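Local coordinates for probable arylamine n-acetyl transferase (Mycobacterium abscessus, PDB 4GUZ), which probably transfers acetyl groups from acetyl coenzyme A to arylamine substrates, as other members of the arylamine N-acetyltransferase family do, at residues Val89-Arg92 and Asp96-Gly99; Pro30-Leu35 and Glu126-Asp131. All coordinates share one frame; numbering follows the deposited sequence.

Contact 1: Val89-Arg92 and Asp96-Gly99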
ATOM      1  N   VAL A  89       9.936   9.078   5.652  1.00 23.39           N
ATOM      2  CA  VAL A  89      11.276   8.720   5.147  1.00 23.43           C
ATOM      3  C   VAL A  89      11.690   9.706   4.058  1.00 27.17           C
ATOM      4  O   VAL A  89      12.802  10.224   4.121  1.00 28.00           O
ATOM      5  CB  VAL A  89      11.401   7.252   4.644  1.00 28.03           C
ATOM      6  CG1 VAL A  89      12.845   6.917   4.265  1.00 27.86           C
ATOM      7  CG2 VAL A  89      10.908   6.266   5.687  1.00 28.46           C
ATOM      8  N   LEU A  90      10.798   9.973   3.062  1.00 23.24           N
ATOM      9  CA  LEU A  90      11.104  10.879   1.947  1.00 22.78           C
ATOM     10  C   LEU A  90      11.489  12.273   2.472  1.00 26.39           C
ATOM     11  O   LEU A  90      12.450  12.878   1.974  1.00 25.48           O
ATOM     12  CB  LEU A  90       9.918  10.973   0.963  1.00 22.07           C
ATOM     13  CG  LEU A  90       9.585   9.704   0.154  1.00 25.20           C
ATOM     14  CD1 LEU A  90       8.375   9.927  -0.754  1.00 23.74           C
ATOM     15  CD2 LEU A  90      10.791   9.180  -0.633  1.00 27.01           C
ATOM     16  N   GLN A  91      10.780  12.733   3.513  1.00 22.83           N
ATOM     17  CA  GLN A  91      11.003  14.020   4.179  1.00 24.17           C
ATOM     18  C   GLN A  91      12.384  14.070   4.842  1.00 29.79           C
ATOM     19  O   GLN A  91      13.094  15.070   4.683  1.00 28.98           O
ATOM     20  CB  GLN A  91       9.895  14.255   5.221  1.00 26.28           C
ATOM     21  CG  GLN A  91       9.996  15.555   6.034  1.00 46.47           C
ATOM     22  CD  GLN A  91       9.849  16.801   5.201  1.00 70.45           C
ATOM     23  OE1 GLN A  91      10.784  17.599   5.078  1.00 68.28           O
ATOM     24  NE2 GLN A  91       8.675  16.995   4.608  1.00 63.07           N
ATOM     25  N   ARG A  92      12.766  13.004   5.584  1.00 27.69           N
ATOM     26  CA  ARG A  92      14.055  12.944   6.279  1.00 27.20           C
ATOM     27  C   ARG A  92      15.234  12.892   5.335  1.00 32.96           C
ATOM     28  O   ARG A  92      16.298  13.400   5.674  1.00 32.69           O
ATOM     29  CB  ARG A  92      14.131  11.722   7.198  1.00 25.95           C
ATOM     30  CG  ARG A  92      13.628  12.001   8.580  1.00 38.08           C
ATOM     31  CD  ARG A  92      14.516  12.942   9.400  1.00 36.21           C
ATOM     32  NE  ARG A  92      15.631  12.241  10.037  1.00 35.13           N
ATOM     33  CZ  ARG A  92      15.513  11.454  11.102  1.00 45.00           C
ATOM     34  NH1 ARG A  92      14.321  11.230  11.645  1.00 25.88           N
ATOM     35  NH2 ARG A  92      16.580  10.865  11.617  1.00 37.94           N
ATOM     36  N   ASP A  96      11.987  16.071  -2.772  1.00 22.71           N
ATOM     37  CA  ASP A  96      10.918  17.022  -3.103  1.00 23.61           C
ATOM     38  C   ASP A  96       9.712  16.164  -3.482  1.00 25.64           C
ATOM     39  O   ASP A  96       9.732  15.510  -4.524  1.00 25.41           O
ATOM     40  CB  ASP A  96      11.351  17.965  -4.250  1.00 25.56           C
ATOM     41  CG  ASP A  96      10.306  18.961  -4.751  1.00 35.34           C
ATOM     42  OD1 ASP A  96       9.238  19.092  -4.101  1.00 35.97           O
ATOM     43  OD2 ASP A  96      10.568  19.634  -5.775  1.00 38.79           O
ATOM     44  N   PHE A  97       8.707  16.089  -2.611  1.00 22.88           N
ATOM     45  CA  PHE A  97       7.574  15.192  -2.880  1.00 20.90           C
ATOM     46  C   PHE A  97       6.249  15.750  -2.382  1.00 22.78           C
ATOM     47  O   PHE A  97       6.199  16.696  -1.589  1.00 21.11           O
ATOM     48  CB  PHE A  97       7.836  13.807  -2.227  1.00 22.51           C
ATOM     49  CG  PHE A  97       7.622  13.777  -0.730  1.00 24.82           C
ATOM     50  CD1 PHE A  97       6.427  13.305  -0.190  1.00 27.84           C
ATOM     51  CD2 PHE A  97       8.602  14.255   0.141  1.00 27.58           C
ATOM     52  CE1 PHE A  97       6.215  13.316   1.189  1.00 29.06           C
ATOM     53  CE2 PHE A  97       8.389  14.262   1.519  1.00 30.38           C
ATOM     54  CZ  PHE A  97       7.197  13.790   2.034  1.00 29.06           C
ATOM     55  N   TYR A  98       5.167  15.082  -2.797  1.00 18.91           N
ATOM     56  CA  TYR A  98       3.820  15.421  -2.389  1.00 17.82           C
ATOM     57  C   TYR A  98       2.955  14.162  -2.373  1.00 20.54           C
ATOM     58  O   TYR A  98       3.285  13.144  -2.996  1.00 20.15           O
ATOM     59  CB  TYR A  98       3.221  16.532  -3.279  1.00 18.40           C
ATOM     60  CG  TYR A  98       3.096  16.225  -4.753  1.00 18.88           C
ATOM     61  CD1 TYR A  98       1.882  15.830  -5.301  1.00 19.59           C
ATOM     62  CD2 TYR A  98       4.162  16.440  -5.624  1.00 20.00           C
ATOM     63  CE1 TYR A  98       1.744  15.601  -6.673  1.00 20.10           C
ATOM     64  CE2 TYR A  98       4.042  16.195  -6.994  1.00 20.32           C
ATOM     65  CZ  TYR A  98       2.824  15.791  -7.516  1.00 23.92           C
ATOM     66  OH  TYR A  98       2.691  15.547  -8.866  1.00 22.93           O
ATOM     67  N   GLY A  99       1.893  14.248  -1.602  1.00 15.89           N
ATOM     68  CA  GLY A  99       0.902  13.200  -1.480  1.00 15.61           C
ATOM     69  C   GLY A  99      -0.223  13.367  -2.463  1.00 18.20           C
ATOM     70  O   GLY A  99      -0.558  14.487  -2.879  1.00 16.64           O
TER

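Contact 2: Pro30-Leu35 and Glu126-Asp131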
ATOM      1  N   PRO A  30      19.115  12.308  -1.841  1.00 33.25           N
ATOM      2  CA  PRO A  30      17.772  12.265  -2.460  1.00 32.48           C
ATOM      3  C   PRO A  30      17.802  12.207  -3.997  1.00 35.08           C
ATOM      4  O   PRO A  30      17.587  13.212  -4.693  1.00 32.92           O
ATOM      5  CB  PRO A  30      17.094  13.535  -1.942  1.00 34.10           C
ATOM      6  CG  PRO A  30      18.195  14.459  -1.612  1.00 38.77           C
ATOM      7  CD  PRO A  30      19.411  13.642  -1.274  1.00 34.47           C
ATOM      8  N   THR A  31      18.063  10.991  -4.515  1.00 30.98           N
ATOM      9  CA  THR A  31      18.165  10.684  -5.946  1.00 30.86           C
ATOM     10  C   THR A  31      17.263   9.501  -6.348  1.00 33.22           C
ATOM     11  O   THR A  31      16.745   8.800  -5.475  1.00 32.02           O
ATOM     12  CB  THR A  31      19.621  10.343  -6.280  1.00 39.74           C
ATOM     13  OG1 THR A  31      20.013   9.255  -5.445  1.00 40.57           O
ATOM     14  CG2 THR A  31      20.574  11.529  -6.100  1.00 36.55           C
ATOM     15  N   LEU A  32      17.136   9.239  -7.672  1.00 28.79           N
ATOM     16  CA  LEU A  32      16.336   8.147  -8.211  1.00 26.97           C
ATOM     17  C   LEU A  32      16.861   6.775  -7.793  1.00 28.97           C
ATOM     18  O   LEU A  32      16.055   5.879  -7.512  1.00 25.79           O
ATOM     19  CB  LEU A  32      16.261   8.241  -9.745  1.00 27.17           C
ATOM     20  CG  LEU A  32      15.487   7.134 -10.474  1.00 32.86           C
ATOM     21  CD1 LEU A  32      14.005   7.134 -10.106  1.00 32.44           C
ATOM     22  CD2 LEU A  32      15.711   7.199 -11.958  1.00 36.25           C
ATOM     23  N   GLU A  33      18.197   6.583  -7.766  1.00 26.00           N
ATOM     24  CA  GLU A  33      18.708   5.265  -7.376  1.00 26.09           C
ATOM     25  C   GLU A  33      18.369   4.974  -5.908  1.00 26.57           C
ATOM     26  O   GLU A  33      18.001   3.848  -5.594  1.00 25.33           O
ATOM     27  CB  GLU A  33      20.216   5.113  -7.671  1.00 27.72           C
ATOM     28  CG  GLU A  33      20.524   3.987  -8.658  1.00 36.58           C
ATOM     29  CD  GLU A  33      19.508   3.716  -9.758  1.00 58.74           C
ATOM     30  OE1 GLU A  33      19.105   4.671 -10.462  1.00 41.99           O
ATOM     31  OE2 GLU A  33      19.100   2.541  -9.902  1.00 66.52           O
ATOM     32  N   THR A  34      18.395   5.998  -5.050  1.00 23.45           N
ATOM     33  CA  THR A  34      18.025   5.856  -3.644  1.00 23.60           C
ATOM     34  C   THR A  34      16.516   5.542  -3.541  1.00 25.85           C
ATOM     35  O   THR A  34      16.143   4.602  -2.846  1.00 24.41           O
ATOM     36  CB  THR A  34      18.421   7.100  -2.854  1.00 31.22           C
ATOM     37  OG1 THR A  34      19.848   7.187  -2.881  1.00 33.01           O
ATOM     38  CG2 THR A  34      17.952   7.053  -1.379  1.00 29.83           C
ATOM     39  N   LEU A  35      15.674   6.300  -4.272  1.00 21.52           N
ATOM     40  CA  LEU A  35      14.219   6.107  -4.287  1.00 19.57           C
ATOM     41  C   LEU A  35      13.865   4.693  -4.723  1.00 22.16           C
ATOM     42  O   LEU A  35      12.980   4.080  -4.132  1.00 20.74           O
ATOM     43  CB  LEU A  35      13.559   7.147  -5.217  1.00 18.96           C
ATOM     44  CG  LEU A  35      12.024   7.166  -5.259  1.00 22.34           C
ATOM     45  CD1 LEU A  35      11.436   7.559  -3.910  1.00 23.28           C
ATOM     46  CD2 LEU A  35      11.517   8.085  -6.359  1.00 19.54           C
ATOM     47  N   GLU A 126      11.534  15.400 -14.222  1.00 25.33           N
ATOM     48  CA  GLU A 126      10.552  14.301 -14.134  1.00 22.11           C
ATOM     49  C   GLU A 126       9.754  14.184 -12.805  1.00 23.50           C
ATOM     50  O   GLU A 126      10.092  14.770 -11.777  1.00 21.61           O
ATOM     51  CB  GLU A 126      11.286  12.970 -14.363  1.00 22.73           C
ATOM     52  CG  GLU A 126      12.262  12.981 -15.540  1.00 28.77           C
ATOM     53  CD  GLU A 126      12.784  11.631 -15.976  1.00 38.55           C
ATOM     54  OE1 GLU A 126      13.862  11.222 -15.487  1.00 25.31           O
ATOM     55  OE2 GLU A 126      12.146  11.006 -16.853  1.00 30.73           O
ATOM     56  N   GLN A 127       8.698  13.362 -12.863  1.00 17.93           N
ATOM     57  CA  GLN A 127       7.832  12.985 -11.751  1.00 17.03           C
ATOM     58  C   GLN A 127       7.750  11.456 -11.673  1.00 19.63           C
ATOM     59  O   GLN A 127       7.668  10.784 -12.703  1.00 21.02           O
ATOM     60  CB  GLN A 127       6.457  13.629 -11.895  1.00 18.38           C
ATOM     61  CG  GLN A 127       6.500  15.125 -11.566  1.00 27.60           C
ATOM     62  CD  GLN A 127       5.138  15.742 -11.475  1.00 35.12           C
ATOM     63  OE1 GLN A 127       4.694  16.112 -10.398  1.00 29.26           O
ATOM     64  NE2 GLN A 127       4.458  15.882 -12.604  1.00 29.37           N
ATOM     65  N   TRP A 128       7.817  10.921 -10.453  1.00 18.84           N
ATOM     66  CA  TRP A 128       7.834   9.495 -10.161  1.00 18.28           C
ATOM     67  C   TRP A 128       6.733   9.112  -9.201  1.00 19.29           C
ATOM     68  O   TRP A 128       6.704   9.584  -8.064  1.00 18.32           O
ATOM     69  CB  TRP A 128       9.199   9.109  -9.568  1.00 18.14           C
ATOM     70  CG  TRP A 128      10.306   9.266 -10.565  1.00 19.52           C
ATOM     71  CD1 TRP A 128      11.034  10.390 -10.810  1.00 21.96           C
ATOM     72  CD2 TRP A 128      10.755   8.280 -11.507  1.00 19.29           C
ATOM     73  NE1 TRP A 128      11.930  10.161 -11.829  1.00 20.74           N
ATOM     74  CE2 TRP A 128      11.768   8.882 -12.291  1.00 22.72           C
ATOM     75  CE3 TRP A 128      10.397   6.949 -11.771  1.00 19.84           C
ATOM     76  CZ2 TRP A 128      12.452   8.187 -13.299  1.00 21.79           C
ATOM     77  CZ3 TRP A 128      11.067   6.268 -12.776  1.00 21.24           C
ATOM     78  CH2 TRP A 128      12.088   6.885 -13.523  1.00 21.84           C
ATOM     79  N   LEU A 129       5.855   8.206  -9.641  1.00 14.73           N
ATOM     80  CA  LEU A 129       4.774   7.718  -8.796  1.00 12.90           C
ATOM     81  C   LEU A 129       5.304   6.659  -7.847  1.00 17.45           C
ATOM     82  O   LEU A 129       5.868   5.659  -8.306  1.00 17.11           O
ATOM     83  CB  LEU A 129       3.639   7.142  -9.667  1.00 12.28           C
ATOM     84  CG  LEU A 129       2.466   6.505  -8.893  1.00 15.92           C
ATOM     85  CD1 LEU A 129       1.749   7.529  -8.062  1.00 16.27           C
ATOM     86  CD2 LEU A 129       1.543   5.736  -9.843  1.00 18.00           C
ATOM     87  N   CYS A 130       5.122   6.862  -6.529  1.00 14.74           N
ATOM     88  CA  CYS A 130       5.540   5.867  -5.544  1.00 14.58           C
ATOM     89  C   CYS A 130       4.288   5.280  -4.892  1.00 15.92           C
ATOM     90  O   CYS A 130       3.788   5.793  -3.878  1.00 16.51           O
ATOM     91  CB  CYS A 130       6.501   6.457  -4.516  1.00 16.15           C
ATOM     92  SG  CYS A 130       8.072   7.028  -5.221  1.00 19.76           S
ATOM     93  N   ASP A 131       3.769   4.201  -5.496  1.00 12.44           N
ATOM     94  CA  ASP A 131       2.572   3.500  -4.993  1.00 11.65           C
ATOM     95  C   ASP A 131       3.066   2.400  -4.071  1.00 17.62           C
ATOM     96  O   ASP A 131       3.204   1.241  -4.472  1.00 18.89           O
ATOM     97  CB  ASP A 131       1.759   2.968  -6.161  1.00 12.54           C
ATOM     98  CG  ASP A 131       0.372   2.473  -5.785  1.00 17.94           C
ATOM     99  OD1 ASP A 131       0.016   2.553  -4.587  1.00 20.49           O
ATOM    100  OD2 ASP A 131      -0.347   2.006  -6.683  1.00 18.20           O
TER

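Contact 1: Val89-Arg92 and Asp96-Gly99
L90 and Q91, on the last turn of helix 79-92, meet the ring of F97 at the beginning of strand 96-104, and only three residues join the two segments. This is a tight helix-to-strand connection in the arylamine N-acetyltransferase fold: the chain leaves the helix, turns back and enters an antiparallel sheet that packs against that same helix. No hydrogen bond crosses the contact, so the aromatic ring makes the join.

F97 has its CG between its own backbone N and carbonyl carbon (chi1 77°), a placement that turns the ring back under the helix end. L90 comes to it from above one face. Its CB lies 3.8 Å from the F97 ring centroid and 19° off the ring normal, a CH-pi contact displaced from the middle of the ring; the nearest ring carbon is CD2 of F97, 3.6 Å from L90 CB. Further out, L90 CD1 leans back over the root of the ring, 3.9 Å from F97 CG, and the two side chains are slanted against each other. L90 is buried, with F95 and V121 also packing on it.

Q91 takes the far corner of the same ring. Its CB is 4.0 Å from F97 CE2, and its side chain crosses that of F97 at about a right angle. A bend at chi2 brings the terminal amide round toward the ring, Q91 NE2 lying 4.1 Å from F97 CE2, and the amide and ring planes stand 58° apart. W8 touches both residues, its own ring meeting that of F97, while L119 of strand 116-123 also packs on F97. The backbone of Q91 comes close too: its N lies 3.5 Å from F97 CE2, approaching the ring obliquely.

Contact 2: Pro30-Leu35 and Glu126-Asp131
W128, in strand 126-130, meets L32 and L35 one turn apart at the start of helix 32-45, and its side chain, from CB to the far edge of the indole, spans both leucines. Its CB belongs to L35: CD2 of that leucine is 4.1 Å from W128 CB. From there CG lies anti to the carbonyl carbon (chi1 -66°), and the indole swings outward beneath L32. At the fused bond, W128 CE2 comes within 3.6 Å of L32 CD1. This methyl stands squarely above the six-membered ring, 3.6 Å from its centroid and 11° off its normal, which makes a well-centred CH-pi contact. Toward the tip, W128 CZ2 also meets the second branch, at 3.7 Å from L32 CD2, and W128 CH2 lies 4.0 Å from that same methyl. CD1 of L32 thus sits over the face, while CD2, on the same side of the plane, lies just past the rim beside CZ2 and CH2, the leucine crossing the indole at about a right angle.

Two residues along the strand, C130 replaces the aromatic surface with sulfur. L35 grips its SG with both methyls, CD1 at 3.6 Å and CD2 at 3.8 Å from C130 SG.

T31 occupies the N-cap, and its O accepts the first-turn bond from L35 N. The helix packs on strands 126-130 and 116-123, with L32 reaching L123 and L35 reaching V121. Further along it, R36 touches W128 and Q39 touches C130, while F86 of helix 79-92 closes on C130 from the neighbouring helix.

In the fold
Contacts 1 and 2, with centres about 10 Å apart, set two helices on one antiparallel sheet, where strand 116-123 runs between strands 96-104 and 126-130. On the helical face they join directly, L90 CD2 lying 3.7 Å from L35 CD1. Y98 and L129 turn away from those helices, and a probable hydrogen bond, 2.6 Å from Y98 OH to Q127 OE1, spans the middle strand. The same elements carry a probable Cys-His-Asp triad, as in this family: C79 begins the helix that ends in contact 1, H116 begins the middle strand, and D131 directly follows the strand of contact 2, its OD1 hydrogen-bonded to H116 NE2.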